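Local coordinates for protein glucosamine-6-phosphate deaminase (Thermotoga maritima, PDB 1J5X) that carries a SIS domain and is built on parallel beta sheets flanked by helices, at residues 299-304 / 309-314; 278-283 / 290-295. All blocks are in the same frame, centred on the assembly; numbering follows the deposited sequence.

Contact 1: 299-304 / 309-314; sequences IPVSND and FLRTVP
R311 reaches across to the loop 299-304 with an extended chain, and its NH2 is gripped by two oxygens from neighbouring residues. The bond to S302 O is 2.9 Å long and nearly straight, 169° at the hydrogen; it lies almost in the guanidinium plane, yet meets the carbonyl from above its own plane. S302 O is shared with S307 OG. N303 OD1 is also 2.9 Å from R311 NH2, but that bond is weak, bent to 122°, with the amide plane turned steeply from the guanidinium. The CG of N303 stands opposite its carbonyl carbon, which swings the amide back to the arginine although the side chain sets out from the backbone away from it; ND2 gives an N-H to E295 O, helping to fix the amide's rotation. The remaining guanidinium nitrogens have partners nearby: NE bonds to S307 OG, and NH1 to Q267 OE1 and V293 O. Arginine suits this buried place because its several N-H groups can satisfy oxygens from separate pieces of chain at once. The contact folds the connection that leaves strand 289-293, at one edge of a four-stranded parallel sheet, back on the entry to helix 313-326; a type I turn, L310 to V313, brings the chain round. V301 has CG1 between its backbone N and carbonyl carbon (chi1 62°), placing this methyl over one guanidinium face, 3.7 Å from R311 NH2. Its other methyl, CG2, meets L310 CD1 at 4.2 Å, and so the branched valine serves a polar and an apolar neighbour together. Earlier in the loop, I299 extends CD1 to the apolar ring of P314, 4.0 Å from P314 CB. Within the loop itself, S302 OG accepts a 3.0 Å bond from D304 N, forming an ST turn.

Contact 2: 278-283 / 290-295; sequences RLRKEL and VLEVGE
With its CG anti to the backbone N (chi1 171°) and its chain extended as far as NE, R280 runs from the helix past V290 toward E292. E292 answers with CG opposite its carbonyl carbon, which brings OE1 to 2.9 Å from R280 NH1. This salt bridge is bent, 146° at the hydrogen, and uses the anti lone pair of OE1; the carboxylate and guanidinium planes are steeply turned, and the bridge is a single NH1-OE1 bond, while OE2 pairs with K268. Both charges have further partners: R280 NH1 and NE bridge to D298 and E284, while E292 OE1 is also paired with K277. Such a network probably stabilises the ionised form of each group where E292 is buried. The two segments belong to a beta-alpha-beta unit, strand 262-267, helix 273-285, strand 289-293, with helix and strand axes 9.3 Å apart and nearly antiparallel at 160°. Arginine suits the flank of this layer, since its methylenes can pack while its head reaches charge. R280 CG lies 3.9 Å from V290 CG1, the two side chains sliding past each other in opposite directions, and V290 O sits over one guanidinium face. The other branch of V290, CG2, touches L283 CB at 4.0 Å, so the beta-branched residue packs against the helix with both methyls.

How the contacts relate
The two contacts follow one another in the chain, contact 2 first, and their centres lie 14 Å apart. Strand 289-293 of contact 2 runs out into the loop that supplies the first segment of contact 1, and the two chain pieces stay joined by a probable backbone bond, I299 O to G294 N at 2.7 Å. R311 ties the strand end as well as the loop, its NH1 lying 3.0 Å from V293 O. V301 O also packs 3.4 Å from E295 CG, and D298, just before contact 1, accepts from E292 N. Contact 2 lies farther out, its centre about 21 Å from the chain centre against 11 Å for contact 1.

Contact 1: 299-304 / 309-314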
loop_
_atom_site.group_PDB
_atom_site.type_symbol
_atom_site.label_atom_id
_atom_site.label_comp_id
_atom_site.label_asym_id
_atom_site.label_seq_id
_atom_site.Cartn_x
_atom_site.Cartn_y
_atom_site.Cartn_z
ATOM N N ILE A 299 -8.751 -9.007 -13.464
ATOM C CA ILE A 299 -7.436 -9.494 -13.060
ATOM C C ILE A 299 -7.705 -10.345 -11.804
ATOM O O ILE A 299 -7.827 -9.846 -10.669
ATOM C CB ILE A 299 -6.480 -8.328 -12.686
ATOM C CG1 ILE A 299 -6.245 -7.389 -13.887
ATOM C CG2 ILE A 299 -5.134 -8.873 -12.270
ATOM C CD1 ILE A 299 -5.320 -6.130 -13.450
ATOM N N PRO A 300 -7.768 -11.675 -11.971
ATOM C CA PRO A 300 -8.039 -12.568 -10.859
ATOM C C PRO A 300 -6.958 -12.621 -9.824
ATOM O O PRO A 300 -5.781 -12.636 -10.158
ATOM C CB PRO A 300 -8.193 -13.953 -11.530
ATOM C CG PRO A 300 -8.320 -13.625 -13.005
ATOM C CD PRO A 300 -7.402 -12.440 -13.163
ATOM N N VAL A 301 -7.402 -12.651 -8.567
ATOM C CA VAL A 301 -6.539 -12.828 -7.408
ATOM C C VAL A 301 -7.510 -13.035 -6.252
ATOM O O VAL A 301 -8.646 -12.530 -6.330
ATOM C CB VAL A 301 -5.633 -11.623 -7.157
ATOM C CG1 VAL A 301 -6.504 -10.348 -6.848
ATOM C CG2 VAL A 301 -4.685 -11.962 -5.997
ATOM N N SER A 302 -7.094 -13.759 -5.202
ATOM C CA SER A 302 -7.992 -14.023 -4.062
ATOM C C SER A 302 -8.682 -12.759 -3.551
ATOM O O SER A 302 -8.044 -11.717 -3.434
ATOM C CB SER A 302 -7.203 -14.631 -2.909
ATOM O OG SER A 302 -7.928 -14.643 -1.688
ATOM N N ASN A 303 -9.948 -12.879 -3.169
ATOM C CA ASN A 303 -10.676 -11.723 -2.632
ATOM C C ASN A 303 -10.590 -11.675 -1.114
ATOM O O ASN A 303 -11.260 -10.861 -0.444
ATOM C CB ASN A 303 -12.135 -11.726 -3.090
ATOM C CG ASN A 303 -12.251 -11.578 -4.594
ATOM O OD1 ASN A 303 -11.437 -10.879 -5.213
ATOM N ND2 ASN A 303 -13.254 -12.218 -5.193
ATOM N N ASP A 304 -9.717 -12.502 -0.568
ATOM C CA ASP A 304 -9.525 -12.509 0.879
ATOM C C ASP A 304 -8.515 -11.396 1.196
ATOM O O ASP A 304 -7.661 -11.082 0.339
ATOM C CB ASP A 304 -8.921 -13.813 1.335
ATOM C CG ASP A 304 -8.644 -13.806 2.787
ATOM O OD1 ASP A 304 -7.450 -13.860 3.120
ATOM O OD2 ASP A 304 -9.624 -13.685 3.593
ATOM N N PHE A 309 -1.196 -7.551 0.006
ATOM C CA PHE A 309 0.198 -7.284 -0.338
ATOM C C PHE A 309 0.528 -7.360 -1.850
ATOM O O PHE A 309 1.618 -6.938 -2.296
ATOM C CB PHE A 309 1.119 -8.158 0.485
ATOM C CG PHE A 309 1.174 -9.592 0.020
ATOM C CD1 PHE A 309 0.242 -10.521 0.508
ATOM C CD2 PHE A 309 2.133 -10.010 -0.934
ATOM C CE1 PHE A 309 0.278 -11.844 0.039
ATOM C CE2 PHE A 309 2.177 -11.307 -1.398
ATOM C CZ PHE A 309 1.243 -12.249 -0.917
ATOM N N LEU A 310 -0.381 -7.907 -2.650
ATOM C CA LEU A 310 -0.182 -7.934 -4.085
ATOM C C LEU A 310 -1.056 -6.884 -4.790
ATOM O O LEU A 310 -0.846 -6.585 -5.964
ATOM C CB LEU A 310 -0.634 -9.264 -4.653
ATOM C CG LEU A 310 0.107 -10.555 -4.293
ATOM C CD1 LEU A 310 -0.665 -11.768 -4.893
ATOM C CD2 LEU A 310 1.526 -10.489 -4.917
ATOM N N ARG A 311 -2.083 -6.363 -4.111
ATOM C CA ARG A 311 -3.039 -5.559 -4.846
ATOM C C ARG A 311 -2.712 -4.156 -5.318
ATOM O O ARG A 311 -3.562 -3.537 -5.958
ATOM C CB ARG A 311 -4.418 -5.572 -4.164
ATOM C CG ARG A 311 -5.179 -6.971 -4.369
ATOM C CD ARG A 311 -6.338 -7.069 -3.372
ATOM N NE ARG A 311 -7.242 -8.216 -3.636
ATOM C CZ ARG A 311 -8.360 -8.122 -4.349
ATOM N NH1 ARG A 311 -8.729 -6.942 -4.884
ATOM N NH2 ARG A 311 -9.146 -9.224 -4.508
ATOM N N THR A 312 -1.544 -3.655 -4.967
ATOM C CA THR A 312 -1.150 -2.340 -5.547
ATOM C C THR A 312 -0.371 -2.576 -6.865
ATOM O O THR A 312 -0.095 -1.646 -7.614
ATOM C CB THR A 312 -0.286 -1.447 -4.599
ATOM O OG1 THR A 312 0.970 -2.043 -4.310
ATOM C CG2 THR A 312 -1.056 -1.190 -3.286
ATOM N N VAL A 313 -0.047 -3.811 -7.171
ATOM C CA VAL A 313 0.702 -4.091 -8.409
ATOM C C VAL A 313 -0.033 -3.582 -9.669
ATOM O O VAL A 313 0.577 -2.935 -10.535
ATOM C CB VAL A 313 0.995 -5.610 -8.523
ATOM C CG1 VAL A 313 1.560 -5.959 -9.916
ATOM C CG2 VAL A 313 1.996 -6.011 -7.482
ATOM N N PRO A 314 -1.318 -3.867 -9.813
ATOM C CA PRO A 314 -2.001 -3.366 -11.003
ATOM C C PRO A 314 -1.852 -1.824 -11.146
ATOM O O PRO A 314 -1.600 -1.313 -12.218
ATOM C CB PRO A 314 -3.439 -3.758 -10.760
ATOM C CG PRO A 314 -3.300 -5.094 -10.016
ATOM C CD PRO A 314 -2.212 -4.762 -9.012
#

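Contact 2: 278-283 / 290-295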
loop_
_atom_site.group_PDB
_atom_site.type_symbol
_atom_site.label_atom_id
_atom_site.label_comp_id
_atom_site.label_asym_id
_atom_site.label_seq_id
_atom_site.Cartn_x
_atom_site.Cartn_y
_atom_site.Cartn_z
ATOM N N ARG A 278 -23.099 -4.282 -9.754
ATOM C CA ARG A 278 -24.118 -3.251 -9.898
ATOM C C ARG A 278 -23.436 -1.885 -10.007
ATOM O O ARG A 278 -23.799 -1.068 -10.859
ATOM C CB ARG A 278 -25.067 -3.227 -8.722
ATOM C CG ARG A 278 -26.019 -4.372 -8.632
ATOM C CD ARG A 278 -26.995 -4.113 -7.488
ATOM N NE ARG A 278 -27.935 -5.218 -7.295
ATOM C CZ ARG A 278 -29.005 -5.164 -6.495
ATOM N NH1 ARG A 278 -29.272 -4.053 -5.799
ATOM N NH2 ARG A 278 -29.828 -6.211 -6.405
ATOM N N LEU A 279 -22.425 -1.636 -9.171
ATOM C CA LEU A 279 -21.727 -0.337 -9.218
ATOM C C LEU A 279 -20.953 -0.179 -10.556
ATOM O O LEU A 279 -20.934 0.885 -11.157
ATOM C CB LEU A 279 -20.745 -0.238 -8.021
ATOM C CG LEU A 279 -19.911 1.039 -7.949
ATOM C CD1 LEU A 279 -20.854 2.273 -7.979
ATOM C CD2 LEU A 279 -19.028 0.978 -6.644
ATOM N N ARG A 280 -20.294 -1.249 -10.991
ATOM C CA ARG A 280 -19.582 -1.240 -12.245
ATOM C C ARG A 280 -20.530 -0.820 -13.383
ATOM O O ARG A 280 -20.202 0.107 -14.143
ATOM C CB ARG A 280 -19.036 -2.642 -12.556
ATOM C CG ARG A 280 -18.469 -2.765 -13.961
ATOM C CD ARG A 280 -17.710 -4.072 -14.185
ATOM N NE ARG A 280 -17.099 -4.045 -15.516
ATOM C CZ ARG A 280 -15.934 -4.590 -15.849
ATOM N NH1 ARG A 280 -15.180 -5.237 -14.964
ATOM N NH2 ARG A 280 -15.507 -4.475 -17.098
ATOM N N LYS A 281 -21.691 -1.470 -13.472
ATOM C CA LYS A 281 -22.616 -1.157 -14.585
ATOM C C LYS A 281 -23.063 0.306 -14.482
ATOM O O LYS A 281 -23.173 1.006 -15.491
ATOM C CB LYS A 281 -23.846 -2.084 -14.573
ATOM C CG LYS A 281 -24.704 -2.034 -13.300
ATOM C CD LYS A 281 -25.596 -0.766 -13.201
ATOM C CE LYS A 281 -26.270 -0.566 -11.832
ATOM N NZ LYS A 281 -27.242 -1.631 -11.510
ATOM N N GLU A 282 -23.279 0.778 -13.251
ATOM C CA GLU A 282 -23.705 2.162 -13.066
ATOM C C GLU A 282 -22.611 3.136 -13.547
ATOM O O GLU A 282 -22.872 4.027 -14.369
ATOM C CB GLU A 282 -24.103 2.373 -11.606
ATOM C CG GLU A 282 -24.588 3.796 -11.292
ATOM C CD GLU A 282 -24.806 4.031 -9.814
ATOM O OE1 GLU A 282 -25.458 3.195 -9.174
ATOM O OE2 GLU A 282 -24.326 5.066 -9.296
ATOM N N LEU A 283 -21.373 2.954 -13.106
ATOM C CA LEU A 283 -20.313 3.826 -13.538
ATOM C C LEU A 283 -20.098 3.740 -15.053
ATOM O O LEU A 283 -19.767 4.739 -15.715
ATOM C CB LEU A 283 -19.005 3.477 -12.826
ATOM C CG LEU A 283 -19.129 3.568 -11.302
ATOM C CD1 LEU A 283 -17.779 3.312 -10.663
ATOM C CD2 LEU A 283 -19.699 4.932 -10.925
ATOM N N VAL A 290 -14.290 0.559 -16.365
ATOM C CA VAL A 290 -14.096 -0.071 -15.049
ATOM C C VAL A 290 -13.365 -1.364 -15.173
ATOM O O VAL A 290 -13.671 -2.186 -16.082
ATOM C CB VAL A 290 -15.412 -0.352 -14.390
ATOM C CG1 VAL A 290 -15.162 -1.022 -12.997
ATOM C CG2 VAL A 290 -16.250 0.946 -14.310
ATOM N N LEU A 291 -12.365 -1.526 -14.312
ATOM C CA LEU A 291 -11.550 -2.726 -14.253
ATOM C C LEU A 291 -11.655 -3.316 -12.830
ATOM O O LEU A 291 -11.496 -2.593 -11.825
ATOM C CB LEU A 291 -10.114 -2.369 -14.574
ATOM C CG LEU A 291 -9.136 -3.511 -14.783
ATOM C CD1 LEU A 291 -8.069 -3.109 -15.838
ATOM C CD2 LEU A 291 -8.476 -3.813 -13.439
ATOM N N GLU A 292 -11.991 -4.604 -12.739
ATOM C CA GLU A 292 -12.050 -5.225 -11.415
ATOM C C GLU A 292 -10.833 -6.070 -11.126
ATOM O O GLU A 292 -10.392 -6.884 -11.957
ATOM C CB GLU A 292 -13.285 -6.119 -11.275
ATOM C CG GLU A 292 -14.599 -5.394 -11.185
ATOM C CD GLU A 292 -15.780 -6.353 -11.386
ATOM O OE1 GLU A 292 -16.185 -6.577 -12.551
ATOM O OE2 GLU A 292 -16.315 -6.864 -10.383
ATOM N N VAL A 293 -10.295 -5.917 -9.917
ATOM C CA VAL A 293 -9.145 -6.703 -9.493
ATOM C C VAL A 293 -9.684 -7.697 -8.482
ATOM O O VAL A 293 -10.223 -7.285 -7.462
ATOM C CB VAL A 293 -8.092 -5.820 -8.750
ATOM C CG1 VAL A 293 -6.961 -6.700 -8.160
ATOM C CG2 VAL A 293 -7.557 -4.756 -9.749
ATOM N N GLY A 294 -9.509 -8.987 -8.743
ATOM C CA GLY A 294 -10.042 -10.003 -7.814
ATOM C C GLY A 294 -10.743 -11.131 -8.626
ATOM O O GLY A 294 -11.054 -11.008 -9.843
ATOM N N GLU A 295 -11.019 -12.237 -7.930
ATOM C CA GLU A 295 -11.673 -13.362 -8.592
ATOM C C GLU A 295 -13.027 -12.921 -9.079
ATOM O O GLU A 295 -13.739 -12.156 -8.378
ATOM C CB GLU A 295 -11.706 -14.546 -7.610
ATOM C CG GLU A 295 -10.359 -15.200 -7.656
ATOM C CD GLU A 295 -10.312 -16.554 -6.961
ATOM O OE1 GLU A 295 -11.385 -17.161 -6.740
ATOM O OE2 GLU A 295 -9.189 -17.025 -6.655
#